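Local coordinates for membrane lipoprotein family protein (Aeropyrum pernix, PDB 4PEV) that probably serves as the solute-binding lipoprotein of an ABC transporter and holds adenosine between its two lobes, at residues D71-G76 with V303-A308; S101-A106 with E127-R132; E135-L140 with G315-G320; D142-E147 with V152-F157; G192-P197 with Q399-Y404. All coordinates share one frame; numbering follows the deposited sequence.

Contact 1 of 5, residues D71-G76 with V303-A308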
# COMPACT_ATOMS: atom_id res chain seq x y z
N ASP C 71 6.41 8.81 -0.11
CA ASP C 71 7.11 9.23 1.10
C ASP C 71 7.85 8.06 1.73
O ASP C 71 8.91 8.23 2.32
CB ASP C 71 6.17 9.88 2.10
CG ASP C 71 5.83 11.29 1.72
OD1 ASP C 71 6.75 11.94 1.18
OD2 ASP C 71 4.69 11.75 1.96
N MSE C 72 7.29 6.87 1.58
CA MSE C 72 7.96 5.64 1.98
C MSE C 72 9.24 5.48 1.18
O MSE C 72 10.33 5.33 1.75
CB MSE C 72 6.95 4.52 1.74
CG MSE C 72 7.17 3.33 2.65
SE MSE C 72 6.98 3.89 4.52
CE MSE C 72 7.38 2.11 5.31
N ALA C 73 9.13 5.55 -0.15
CA ALA C 73 10.29 5.43 -1.04
C ALA C 73 11.38 6.45 -0.71
O ALA C 73 12.54 6.10 -0.62
CB ALA C 73 9.85 5.59 -2.48
N ALA C 74 10.99 7.70 -0.52
CA ALA C 74 11.94 8.74 -0.13
C ALA C 74 12.64 8.38 1.18
O ALA C 74 13.82 8.63 1.34
CB ALA C 74 11.23 10.08 0.01
N LEU C 75 11.90 7.80 2.11
CA LEU C 75 12.46 7.45 3.40
C LEU C 75 13.64 6.50 3.24
O LEU C 75 14.66 6.68 3.88
CB LEU C 75 11.40 6.78 4.26
CG LEU C 75 11.64 6.95 5.75
CD1 LEU C 75 11.10 8.30 6.16
CD2 LEU C 75 10.96 5.84 6.54
N GLY C 76 13.48 5.49 2.38
CA GLY C 76 14.55 4.53 2.09
C GLY C 76 15.74 5.20 1.43
O GLY C 76 16.89 4.89 1.72
N VAL C 303 12.50 -0.18 2.36
CA VAL C 303 13.50 -1.23 2.42
C VAL C 303 13.90 -1.64 1.01
O VAL C 303 15.08 -1.85 0.75
CB VAL C 303 13.01 -2.44 3.25
CG1 VAL C 303 14.00 -3.59 3.18
CG2 VAL C 303 12.79 -2.02 4.69
N ALA C 304 12.95 -1.73 0.10
CA ALA C 304 13.29 -1.98 -1.32
C ALA C 304 14.34 -0.98 -1.78
O ALA C 304 15.45 -1.37 -2.12
CB ALA C 304 12.05 -1.88 -2.21
N VAL C 305 13.98 0.31 -1.73
CA VAL C 305 14.84 1.39 -2.21
C VAL C 305 16.19 1.36 -1.52
O VAL C 305 17.22 1.49 -2.18
CB VAL C 305 14.22 2.79 -1.95
CG1 VAL C 305 15.22 3.91 -2.19
CG2 VAL C 305 13.00 3.00 -2.82
N TYR C 306 16.17 1.19 -0.20
CA TYR C 306 17.40 1.15 0.59
C TYR C 306 18.29 -0.07 0.25
O TYR C 306 19.51 0.05 0.17
CB TYR C 306 17.08 1.16 2.10
CG TYR C 306 18.33 1.12 2.95
CD1 TYR C 306 19.01 2.28 3.23
CD2 TYR C 306 18.85 -0.09 3.40
CE1 TYR C 306 20.18 2.25 3.98
CE2 TYR C 306 20.01 -0.12 4.13
CZ TYR C 306 20.67 1.06 4.42
OH TYR C 306 21.83 1.07 5.15
N THR C 307 17.67 -1.24 0.08
CA THR C 307 18.39 -2.44 -0.31
C THR C 307 18.99 -2.29 -1.70
O THR C 307 20.16 -2.56 -1.90
CB THR C 307 17.44 -3.66 -0.25
OG1 THR C 307 17.11 -3.92 1.12
CG2 THR C 307 18.08 -4.90 -0.86
N ALA C 308 18.21 -1.83 -2.65
CA ALA C 308 18.73 -1.62 -4.02
C ALA C 308 19.91 -0.63 -4.09
O ALA C 308 20.80 -0.79 -4.92
CB ALA C 308 17.61 -1.15 -4.94

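Contact 2 of 5, residues S101-A106 with E127-R132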
# COMPACT_ATOMS: atom_id res chain seq x y z
N SER C 101 11.04 9.75 -22.37
CA SER C 101 12.07 10.70 -22.75
C SER C 101 12.95 11.11 -21.58
O SER C 101 14.17 11.27 -21.72
CB SER C 101 11.43 11.95 -23.31
OG SER C 101 12.46 12.83 -23.69
N VAL C 102 12.31 11.29 -20.44
CA VAL C 102 12.97 11.66 -19.19
C VAL C 102 13.85 10.52 -18.66
O VAL C 102 14.97 10.74 -18.13
CB VAL C 102 11.87 12.09 -18.18
CG1 VAL C 102 12.25 11.80 -16.74
CG2 VAL C 102 11.55 13.55 -18.38
N LEU C 103 13.34 9.30 -18.78
CA LEU C 103 14.09 8.12 -18.35
C LEU C 103 15.28 7.88 -19.27
O LEU C 103 16.36 7.50 -18.82
CB LEU C 103 13.17 6.91 -18.33
CG LEU C 103 13.77 5.57 -17.92
CD1 LEU C 103 14.55 5.70 -16.63
CD2 LEU C 103 12.68 4.55 -17.80
N ASP C 104 15.08 8.15 -20.56
CA ASP C 104 16.12 7.99 -21.58
C ASP C 104 17.26 9.00 -21.39
O ASP C 104 18.43 8.65 -21.46
CB ASP C 104 15.48 8.11 -22.98
CG ASP C 104 16.40 7.66 -24.10
OD1 ASP C 104 17.16 8.51 -24.63
OD2 ASP C 104 16.38 6.45 -24.46
N ALA C 105 16.90 10.25 -21.10
CA ALA C 105 17.87 11.33 -20.90
C ALA C 105 18.70 11.17 -19.63
O ALA C 105 19.86 11.54 -19.62
CB ALA C 105 17.16 12.68 -20.88
N ALA C 106 18.09 10.64 -18.57
CA ALA C 106 18.82 10.40 -17.34
C ALA C 106 19.82 9.24 -17.48
O ALA C 106 20.89 9.25 -16.86
CB ALA C 106 17.85 10.12 -16.21
N GLU C 127 10.95 -1.16 -20.07
CA GLU C 127 11.07 -2.30 -20.99
C GLU C 127 11.73 -1.88 -22.31
O GLU C 127 12.49 -2.64 -22.90
CB GLU C 127 9.67 -2.93 -21.26
CG GLU C 127 9.19 -3.91 -20.17
CD GLU C 127 7.70 -4.29 -20.25
OE1 GLU C 127 7.27 -5.09 -19.40
OE2 GLU C 127 6.95 -3.80 -21.12
N LYS C 128 11.46 -0.65 -22.73
CA LYS C 128 12.03 -0.05 -23.92
C LYS C 128 13.43 0.53 -23.71
O LYS C 128 14.31 0.36 -24.56
CB LYS C 128 11.11 1.08 -24.41
CG LYS C 128 9.71 0.59 -24.77
CD LYS C 128 8.80 1.72 -25.20
CE LYS C 128 7.74 1.23 -26.18
NZ LYS C 128 6.43 1.85 -25.87
N VAL C 129 13.62 1.22 -22.58
CA VAL C 129 14.85 2.00 -22.34
C VAL C 129 16.04 1.15 -21.86
O VAL C 129 17.18 1.36 -22.31
CB VAL C 129 14.59 3.14 -21.34
CG1 VAL C 129 15.89 3.80 -20.91
CG2 VAL C 129 13.65 4.18 -21.94
N ALA C 130 15.76 0.22 -20.94
CA ALA C 130 16.78 -0.61 -20.33
C ALA C 130 17.71 -1.30 -21.31
O ALA C 130 18.92 -1.29 -21.09
CB ALA C 130 16.13 -1.64 -19.42
N PRO C 131 17.18 -1.91 -22.39
CA PRO C 131 18.13 -2.56 -23.32
C PRO C 131 19.04 -1.59 -24.10
O PRO C 131 20.17 -1.96 -24.39
CB PRO C 131 17.22 -3.37 -24.25
CG PRO C 131 15.90 -2.69 -24.18
CD PRO C 131 15.79 -2.20 -22.76
N ARG C 132 18.58 -0.38 -24.41
CA ARG C 132 19.46 0.68 -24.98
C ARG C 132 20.65 1.13 -24.10
O ARG C 132 21.60 1.66 -24.63
CB ARG C 132 18.67 1.95 -25.29
CG ARG C 132 17.54 1.79 -26.28
CD ARG C 132 17.04 3.16 -26.66
NE ARG C 132 15.58 3.21 -26.63
CZ ARG C 132 14.85 4.33 -26.54
NH1 ARG C 132 15.44 5.52 -26.47
NH2 ARG C 132 13.52 4.26 -26.51

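Contact 3 of 5, residues E135-L140 with G315-G320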
# COMPACT_ATOMS: atom_id res chain seq x y z
N GLU C 135 24.60 -0.84 -19.48
CA GLU C 135 25.52 -0.59 -18.38
C GLU C 135 24.94 0.38 -17.33
O GLU C 135 25.56 0.63 -16.30
CB GLU C 135 26.85 -0.10 -18.94
CG GLU C 135 27.62 -1.18 -19.70
CD GLU C 135 28.97 -0.70 -20.26
OE1 GLU C 135 29.46 0.39 -19.87
OE2 GLU C 135 29.54 -1.42 -21.11
N GLN C 136 23.75 0.91 -17.60
CA GLN C 136 23.00 1.69 -16.62
C GLN C 136 22.20 0.72 -15.77
O GLN C 136 21.41 -0.04 -16.33
CB GLN C 136 22.03 2.65 -17.32
CG GLN C 136 21.15 3.49 -16.41
CD GLN C 136 21.98 4.30 -15.44
OE1 GLN C 136 22.80 5.10 -15.86
NE2 GLN C 136 21.79 4.08 -14.14
N LYS C 137 22.38 0.79 -14.45
CA LYS C 137 21.60 -0.03 -13.51
C LYS C 137 20.31 0.67 -13.10
O LYS C 137 20.30 1.87 -12.85
CB LYS C 137 22.38 -0.32 -12.24
CG LYS C 137 23.83 -0.66 -12.48
CD LYS C 137 24.39 -1.47 -11.32
CE LYS C 137 25.90 -1.36 -11.24
NZ LYS C 137 26.32 0.03 -10.86
N TYR C 138 19.23 -0.13 -13.00
CA TYR C 138 17.89 0.35 -12.66
C TYR C 138 17.30 -0.49 -11.54
O TYR C 138 17.48 -1.69 -11.52
CB TYR C 138 16.97 0.19 -13.85
CG TYR C 138 17.39 0.94 -15.09
CD1 TYR C 138 17.05 2.27 -15.28
CD2 TYR C 138 18.09 0.31 -16.11
CE1 TYR C 138 17.42 2.95 -16.41
CE2 TYR C 138 18.46 0.97 -17.26
CZ TYR C 138 18.12 2.29 -17.40
OH TYR C 138 18.48 2.96 -18.53
N ALA C 139 16.57 0.15 -10.62
CA ALA C 139 15.68 -0.58 -9.71
C ALA C 139 14.24 -0.16 -9.97
O ALA C 139 13.92 1.02 -9.92
CB ALA C 139 16.07 -0.37 -8.26
N LEU C 140 13.39 -1.13 -10.30
CA LEU C 140 11.98 -0.88 -10.50
C LEU C 140 11.27 -1.27 -9.22
O LEU C 140 11.45 -2.38 -8.75
CB LEU C 140 11.46 -1.71 -11.67
CG LEU C 140 10.01 -1.49 -12.12
CD1 LEU C 140 9.63 -0.02 -12.24
CD2 LEU C 140 9.77 -2.20 -13.45
N GLY C 315 28.87 -3.04 -4.57
CA GLY C 315 29.06 -3.80 -5.82
C GLY C 315 28.42 -5.18 -5.91
O GLY C 315 28.91 -6.02 -6.66
N ARG C 316 27.35 -5.43 -5.16
CA ARG C 316 26.62 -6.71 -5.25
C ARG C 316 25.21 -6.52 -5.83
O ARG C 316 24.26 -7.20 -5.42
CB ARG C 316 26.59 -7.47 -3.91
CG ARG C 316 26.55 -6.63 -2.64
CD ARG C 316 26.45 -7.51 -1.38
NE ARG C 316 25.08 -7.55 -0.86
CZ ARG C 316 24.50 -6.61 -0.11
NH1 ARG C 316 25.16 -5.51 0.25
NH2 ARG C 316 23.25 -6.77 0.29
N PHE C 317 25.09 -5.62 -6.80
CA PHE C 317 23.87 -5.48 -7.58
C PHE C 317 23.77 -6.63 -8.55
O PHE C 317 24.78 -7.08 -9.07
CB PHE C 317 23.91 -4.18 -8.38
CG PHE C 317 22.72 -3.97 -9.27
CD1 PHE C 317 22.71 -4.45 -10.57
CD2 PHE C 317 21.60 -3.28 -8.81
CE1 PHE C 317 21.61 -4.25 -11.40
CE2 PHE C 317 20.51 -3.07 -9.62
CZ PHE C 317 20.51 -3.55 -10.92
N ARG C 318 22.55 -7.10 -8.80
CA ARG C 318 22.33 -8.09 -9.85
C ARG C 318 20.87 -8.08 -10.31
O ARG C 318 19.96 -7.92 -9.50
CB ARG C 318 22.77 -9.49 -9.38
CG ARG C 318 22.04 -10.01 -8.16
CD ARG C 318 22.87 -11.01 -7.35
NE ARG C 318 22.28 -11.30 -6.03
CZ ARG C 318 22.28 -10.48 -4.97
NH1 ARG C 318 22.84 -9.27 -5.02
NH2 ARG C 318 21.71 -10.87 -3.83
N GLY C 319 20.65 -8.25 -11.62
CA GLY C 319 19.33 -8.20 -12.22
C GLY C 319 18.36 -9.26 -11.72
O GLY C 319 18.78 -10.26 -11.17
N GLY C 320 17.06 -9.01 -11.90
CA GLY C 320 16.04 -10.01 -11.60
C GLY C 320 15.04 -9.60 -10.53
O GLY C 320 15.21 -8.58 -9.87

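Contact 4 of 5, residues D142-E147 with V152-F157. With ADN (adenosine), chain F.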
# COMPACT_ATOMS: atom_id res chain seq x y z
N ASP C 142 7.73 -1.84 -7.02
CA ASP C 142 6.30 -2.17 -7.11
C ASP C 142 5.92 -2.75 -8.47
O ASP C 142 4.74 -2.78 -8.83
CB ASP C 142 5.44 -0.94 -6.77
CG ASP C 142 4.08 -1.30 -6.17
OD1 ASP C 142 4.05 -2.16 -5.26
OD2 ASP C 142 3.05 -0.71 -6.59
N ALA C 143 6.91 -3.20 -9.24
CA ALA C 143 6.65 -3.78 -10.56
C ALA C 143 7.83 -4.59 -11.02
O ALA C 143 8.94 -4.42 -10.52
CB ALA C 143 6.32 -2.71 -11.59
N ALA C 144 7.56 -5.48 -11.96
CA ALA C 144 8.59 -6.27 -12.60
C ALA C 144 8.39 -6.27 -14.10
O ALA C 144 7.26 -6.28 -14.62
CB ALA C 144 8.59 -7.69 -12.08
N THR C 145 9.52 -6.28 -14.78
CA THR C 145 9.58 -6.09 -16.21
C THR C 145 9.15 -7.41 -16.90
O THR C 145 9.25 -8.47 -16.29
CB THR C 145 10.98 -5.54 -16.57
OG1 THR C 145 10.93 -4.92 -17.86
CG2 THR C 145 12.08 -6.60 -16.50
N ARG C 146 8.61 -7.34 -18.11
CA ARG C 146 8.10 -8.54 -18.78
C ARG C 146 9.23 -9.52 -19.13
O ARG C 146 9.10 -10.71 -18.91
CB ARG C 146 7.34 -8.18 -20.05
CG ARG C 146 6.51 -9.32 -20.64
CD ARG C 146 5.33 -8.81 -21.48
NE ARG C 146 4.53 -7.81 -20.76
CZ ARG C 146 3.40 -7.27 -21.20
NH1 ARG C 146 2.88 -7.63 -22.37
NH2 ARG C 146 2.77 -6.37 -20.46
N GLU C 147 10.34 -8.99 -19.64
CA GLU C 147 11.53 -9.76 -20.01
C GLU C 147 12.45 -9.75 -18.80
O GLU C 147 12.07 -9.22 -17.77
CB GLU C 147 12.24 -9.13 -21.23
CG GLU C 147 11.33 -8.76 -22.42
CD GLU C 147 10.53 -7.45 -22.24
OE1 GLU C 147 10.96 -6.57 -21.46
OE2 GLU C 147 9.46 -7.30 -22.87
N VAL C 152 18.50 -4.71 -14.63
CA VAL C 152 17.25 -4.35 -13.96
C VAL C 152 16.92 -5.28 -12.80
O VAL C 152 16.67 -6.47 -13.01
CB VAL C 152 16.07 -4.33 -14.94
CG1 VAL C 152 14.78 -4.02 -14.20
CG2 VAL C 152 16.30 -3.30 -16.02
N ALA C 153 16.91 -4.71 -11.60
CA ALA C 153 16.42 -5.37 -10.40
C ALA C 153 14.99 -4.93 -10.13
O ALA C 153 14.76 -3.76 -9.83
CB ALA C 153 17.29 -5.03 -9.21
N SER C 154 14.03 -5.86 -10.24
CA SER C 154 12.62 -5.60 -9.95
C SER C 154 12.28 -5.97 -8.50
O SER C 154 12.70 -7.02 -8.00
CB SER C 154 11.74 -6.42 -10.89
OG SER C 154 11.89 -6.03 -12.25
N TYR C 155 11.50 -5.12 -7.83
CA TYR C 155 10.98 -5.40 -6.49
C TYR C 155 9.45 -5.41 -6.53
O TYR C 155 8.81 -4.38 -6.70
CB TYR C 155 11.50 -4.38 -5.48
CG TYR C 155 13.00 -4.49 -5.20
CD1 TYR C 155 13.93 -3.95 -6.07
CD2 TYR C 155 13.47 -5.11 -4.05
CE1 TYR C 155 15.30 -4.04 -5.82
CE2 TYR C 155 14.82 -5.21 -3.79
CZ TYR C 155 15.75 -4.67 -4.67
OH TYR C 155 17.11 -4.77 -4.41
N LEU C 156 8.89 -6.62 -6.43
CA LEU C 156 7.45 -6.83 -6.46
C LEU C 156 7.00 -7.21 -5.08
O LEU C 156 7.75 -7.86 -4.35
CB LEU C 156 7.11 -8.03 -7.34
CG LEU C 156 7.02 -7.75 -8.83
CD1 LEU C 156 7.02 -9.09 -9.55
CD2 LEU C 156 5.76 -6.94 -9.14
N PHE C 157 5.78 -6.82 -4.73
CA PHE C 157 5.18 -7.26 -3.47
C PHE C 157 4.03 -8.20 -3.75
O PHE C 157 3.47 -8.22 -4.84
CB PHE C 157 4.71 -6.07 -2.65
CG PHE C 157 5.82 -5.16 -2.19
CD1 PHE C 157 6.31 -4.16 -3.03
CD2 PHE C 157 6.37 -5.30 -0.94
CE1 PHE C 157 7.33 -3.33 -2.61
CE2 PHE C 157 7.39 -4.47 -0.51
CZ PHE C 157 7.87 -3.48 -1.35
O5' ADN F . -1.59 3.67 -1.87
C5' ADN F . -1.97 2.33 -2.24
C4' ADN F . -1.13 1.69 -3.35
O4' ADN F . -1.28 2.37 -4.60
C3' ADN F . 0.38 1.64 -3.14
O3' ADN F . 0.77 0.57 -2.27
C2' ADN F . 0.90 1.49 -4.57
O2' ADN F . 0.88 0.14 -5.04
C1' ADN F . -0.07 2.32 -5.36
N9 ADN F . 0.42 3.70 -5.53
C8 ADN F . 0.35 4.72 -4.64
N7 ADN F . 0.89 5.86 -5.15
C5 ADN F . 1.30 5.56 -6.40
C6 ADN F . 1.95 6.28 -7.51
N6 ADN F . 2.29 7.57 -7.37
N1 ADN F . 2.21 5.59 -8.66
C2 ADN F . 1.90 4.29 -8.81
N3 ADN F . 1.30 3.58 -7.84
C4 ADN F . 0.99 4.14 -6.64
O HOH W 1 3.80 -4.90 -6.32

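Contact 5 of 5, residues G192-P197 with Q399-Y404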
# COMPACT_ATOMS: atom_id res chain seq x y z
N GLY C 192 -6.93 3.87 -6.27
CA GLY C 192 -6.41 4.77 -7.29
C GLY C 192 -6.66 4.20 -8.66
O GLY C 192 -7.80 3.97 -9.05
N MSE C 193 -5.58 3.94 -9.40
CA MSE C 193 -5.69 3.49 -10.78
C MSE C 193 -5.88 2.01 -10.89
O MSE C 193 -5.42 1.23 -10.04
CB MSE C 193 -4.41 3.83 -11.54
CG MSE C 193 -4.12 5.32 -11.55
SE MSE C 193 -2.50 5.62 -12.64
CE MSE C 193 -3.43 5.60 -14.39
N ASP C 194 -6.55 1.60 -11.97
CA ASP C 194 -6.79 0.19 -12.24
C ASP C 194 -5.55 -0.47 -12.85
O ASP C 194 -5.41 -0.56 -14.07
CB ASP C 194 -8.00 0.05 -13.16
CG ASP C 194 -8.46 -1.38 -13.27
OD1 ASP C 194 -7.61 -2.31 -13.16
OD2 ASP C 194 -9.70 -1.57 -13.46
N ILE C 195 -4.67 -0.96 -11.99
CA ILE C 195 -3.39 -1.52 -12.42
C ILE C 195 -3.04 -2.73 -11.56
O ILE C 195 -3.63 -2.90 -10.49
CB ILE C 195 -2.30 -0.46 -12.31
CG1 ILE C 195 -2.25 0.16 -10.90
CG2 ILE C 195 -2.54 0.65 -13.32
CD1 ILE C 195 -0.92 0.83 -10.59
N PRO C 196 -2.08 -3.57 -12.02
CA PRO C 196 -1.76 -4.86 -11.39
C PRO C 196 -1.56 -4.89 -9.89
O PRO C 196 -2.11 -5.78 -9.25
CB PRO C 196 -0.49 -5.31 -12.12
CG PRO C 196 -0.71 -4.80 -13.50
CD PRO C 196 -1.36 -3.44 -13.31
N PRO C 197 -0.81 -3.94 -9.31
CA PRO C 197 -0.64 -4.02 -7.85
C PRO C 197 -1.97 -3.89 -7.14
O PRO C 197 -2.24 -4.63 -6.18
CB PRO C 197 0.25 -2.84 -7.52
CG PRO C 197 0.87 -2.43 -8.82
CD PRO C 197 -0.13 -2.77 -9.88
N GLN C 399 -2.77 -12.77 -14.65
CA GLN C 399 -1.97 -12.57 -15.86
C GLN C 399 -2.49 -11.35 -16.62
O GLN C 399 -1.75 -10.42 -16.91
CB GLN C 399 -2.07 -13.81 -16.77
CG GLN C 399 -1.87 -15.16 -16.08
CD GLN C 399 -0.50 -15.80 -16.33
OE1 GLN C 399 0.22 -15.44 -17.26
NE2 GLN C 399 -0.15 -16.78 -15.49
N ASP C 400 -3.79 -11.38 -16.93
CA ASP C 400 -4.50 -10.35 -17.68
C ASP C 400 -5.41 -9.60 -16.73
O ASP C 400 -5.59 -10.00 -15.58
CB ASP C 400 -5.44 -10.97 -18.73
CG ASP C 400 -4.73 -11.74 -19.81
OD1 ASP C 400 -4.40 -11.14 -20.86
OD2 ASP C 400 -4.54 -12.97 -19.63
N HIS C 401 -6.04 -8.56 -17.25
CA HIS C 401 -7.18 -7.94 -16.59
C HIS C 401 -8.38 -8.88 -16.54
O HIS C 401 -9.16 -8.84 -15.59
CB HIS C 401 -7.56 -6.65 -17.31
CG HIS C 401 -8.47 -5.78 -16.50
ND1 HIS C 401 -9.80 -6.07 -16.33
CD2 HIS C 401 -8.23 -4.64 -15.81
CE1 HIS C 401 -10.36 -5.14 -15.57
NE2 HIS C 401 -9.42 -4.26 -15.24
N ASP C 402 -8.54 -9.70 -17.58
CA ASP C 402 -9.68 -10.62 -17.70
C ASP C 402 -9.66 -11.73 -16.65
O ASP C 402 -10.70 -12.10 -16.11
CB ASP C 402 -9.76 -11.20 -19.13
CG ASP C 402 -10.12 -10.14 -20.18
OD1 ASP C 402 -9.46 -9.06 -20.21
OD2 ASP C 402 -11.06 -10.37 -20.98
N THR C 403 -8.46 -12.23 -16.35
CA THR C 403 -8.25 -13.17 -15.26
C THR C 403 -8.58 -12.56 -13.89
O THR C 403 -9.28 -13.18 -13.08
CB THR C 403 -6.77 -13.60 -15.24
OG1 THR C 403 -6.31 -13.81 -16.58
CG2 THR C 403 -6.56 -14.87 -14.38
N TYR C 404 -8.05 -11.37 -13.63
CA TYR C 404 -8.38 -10.60 -12.42
C TYR C 404 -9.86 -10.42 -12.26
O TYR C 404 -10.39 -10.64 -11.18
CB TYR C 404 -7.71 -9.22 -12.47
CG TYR C 404 -8.34 -8.12 -11.62
CD1 TYR C 404 -8.43 -8.23 -10.23
CD2 TYR C 404 -8.79 -6.95 -12.22
CE1 TYR C 404 -8.98 -7.21 -9.47
CE2 TYR C 404 -9.35 -5.93 -11.46
CZ TYR C 404 -9.44 -6.05 -10.09
OH TYR C 404 -9.99 -5.01 -9.37

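Contact 1 of 5, residues D71-G76 with V303-A308
Gly76 and Tyr306 mark the closest backbone approach of 71-76 and 303-308, with their CA atoms 4.7 Å apart. Both segments are helical and run in roughly the same direction. Their axes come within 7.5 Å and cross at -30°. Gly76, with no side chain, lies where the two backbones come closest, which is consistent with the short axis distance.

Val305 is the main side chain turned across the gap. Both of its methyl groups lie against Ala73 O. Val305 CG1 is 3.8 Å from Ala73 O and extends to Gly76, 3.9 Å from Gly76 C. Its CG2 meets the methyl of Ala73, with Val305 CG2 4.1 Å from Ala73 CB. CG1 stands opposite the Val305 backbone N (chi1 169°), and this sends it over the turn from Ala73 to Gly76. Tyr306 uses the edge of its ring: Tyr306 CD1 lies 3.7 Å from Gly76 O, which is near the ring plane. The rest of the ring leads away along helix 69-84. There it meets Arg79 in a cation-pi contact, and its hydroxyl forms a weak hydrogen bond with Glu83. The contact between the segments is therefore one of van der Waals packing.

Helix 69-84 follows strand 54-59, and helix 301-313 leads into strand 320-324. Both strands belong to the same parallel sheet. Near-parallel helices side by side on one face of such a sheet are typical of the alpha/beta lobes of periplasmic binding proteins.

Contact 2 of 5, residues S101-A106 with E127-R132
Val129 and Asp104 bury the largest areas here, followed by Leu103. The two helices run almost parallel, 16° apart, with axes 9.9 Å from each other. At that spacing side chains bridge the gap.

Val129 points at 101-106 and touches it mainly with CG1. Val129 CG1 is 4.1 Å from Leu103 CG and 4.2 Å from Asp104 CA. Leu103 points back towards Val129, so the buried side of the contact is apolar.

Asp104 works at the outer side. With CG set opposite the backbone N (chi1 -167°), its carboxylate reaches the guanidinium of Arg132. The two side chains run at about a right angle, and their flat groups are tilted 46° to each other. Asp104 OD2 and Arg132 NH1 form a salt bridge; their modelled separation of 2.4 Å is too short to be relied on. Arg132 NH2 has a second acidic partner in Glu100, and Asp104 OD1 makes a weak hydrogen bond with the hydroxyl of Tyr133.

Beneath the pair lies the parallel sheet. Leu103 rests on Ile115 and Leu117 of strand 114-118, and both Leu103 and Val129 meet Tyr138 of strand 137-141. Helices 99-108 and 123-132 thus lie side by side over these strands.

Contact 3 of 5, residues E135-L140 with G315-G320
Lys137 lays its aliphatic chain over one face of the Phe317 ring, and this is the tight part of the contact. Lys137 CD stands 3.8 Å from the ring centroid, 24° off the ring normal, in a CH-pi contact displaced towards the rim. The two side chains overlap lengthwise while heading opposite ways. Phe317 reaches in because its CG lies opposite the backbone N (chi1 178°). Its far edge meets a carbonyl: Phe317 CZ is 3.6 Å from Tyr138 O, which lies near the ring plane. The ring also packs on Val312, a neighbour it shares with Lys137. Replacing Phe317 by an alanine would probably open a gap beside Tyr138 O and leave the Lys137 chain without the face it rests on.

The other side is loose. The Lys137 chain bends at its last torsion and carries its amino end away from 315-320. Arg316 and Arg318 are exposed; Arg316 makes salt bridges with Asp311 and Glu314 of its own neighbourhood.

Gly315 has a positive phi and closes helix 301-313 with a Schellman motif. The chain then passes Phe317 and enters edge strand 320-324. This is a helix-to-strand loop of an alpha/beta fold, packed by its aromatic residue against strand 137-141.

Contact 4 of 5, residues D142-E147 with V152-F157
The carboxylate of Asp142 and the ring of Phe157 meet at a slant, their planes 51° apart, with Asp142 OD1 3.8 Å from Phe157 CD1. Asp142 CG lies opposite its backbone N (chi1 -151°), which carries the group to the ligand. Asp142 OD2 accepts a hydrogen bond from O2' of adenosine at 2.8 Å. OD1 forms a salt bridge with Lys299. A water also lies 2.9 Å from Asp142 OD1 and accepts from Phe157 N, so it links the two segments. Tyr155 starts out away from 142-147, and its ring packs against helix 301-313.

The backbone adds another link. Asp142 N donates to Tyr155 O at 2.8 Å. Ala143 N reaches the same oxygen in a weak bond. Further along, Thr145 N makes a weak bond to Ser154 OG. Between these points packing is apolar: Ala144 CB touches Leu156 CD1, and Leu156 CD2 is 3.6 Å from Ala143 CA.

Lys299, Asp282 and Gly256 also hydrogen-bond adenosine. With Lys299 beside it, the Asp142 carboxylate probably stays ionised despite nearby Glu159, and is suited to accept a hydrogen bond from the O2' hydroxyl of the ribose.

Contact 5 of 5, residues G192-P197 with Q399-Y404
Asp194 and His401 join 192-197 to 399-404 through a His-carboxylate hydrogen bond. His401 NE2 donates to Asp194 OD2 over 3.2 Å, and the bond is almost straight at 175°. The acceptor lies in the plane of the imidazole. On the carboxylate the donor comes from the syn side of OD2 but 33° out of the group's plane.

Both side chains have CG opposite their backbone N. For Asp194 (chi1 -169°) this extends the carboxylate from the centre of an inverse gamma turn. For His401 it brings the ring end back towards Asp194 from a CB that does not itself point there. The two side chains meet at about a right angle.

Tyr404, one turn on from His401, lies over the imidazole and probably limits its rotation. Tyr404 CD2 is 4.0 Å above the His401 ring plane, over its centre. The Tyr404 ring is stacked with Trp199, and its hydroxyl is hydrogen-bonded to His202 and Tyr226. Trp199 also donates its NE1 to Asp194 OD1, so OD1 as well as OD2 receives an N-H. With an alanine at position Asp194, His401 NE2 and Trp199 NE1 would probably both lose their acceptor, and the imidazole would be more able to turn.

The direction of the bond places a proton on His401 NE2. The neighbouring carboxylate would probably raise the histidine's affinity for a second proton and make the pair more ionic.

Contacts 1 to 4 belong to one lobe, built round a parallel sheet. Contacts 3 and 4 involve neighbouring strands of it: Leu140 O is 2.9 Å from Tyr155 N. The helices of contact 1 pack on one face, where Ala308 CB is 3.7 Å from Ala139 CB. Those of contact 2 pack on the other, where Val129 CG1 is 3.6 Å from Tyr138 OH. Contact 4 reaches the adenosine directly. The ligand is about 9 Å from the Ala73 side chain of contact 1 and about 14 Å from that of Leu103 in contact 2. Contact 5 approaches from the second lobe: its Pro197 touches adenosine and lies, by CG, 3.6 Å from Asp142 OD2.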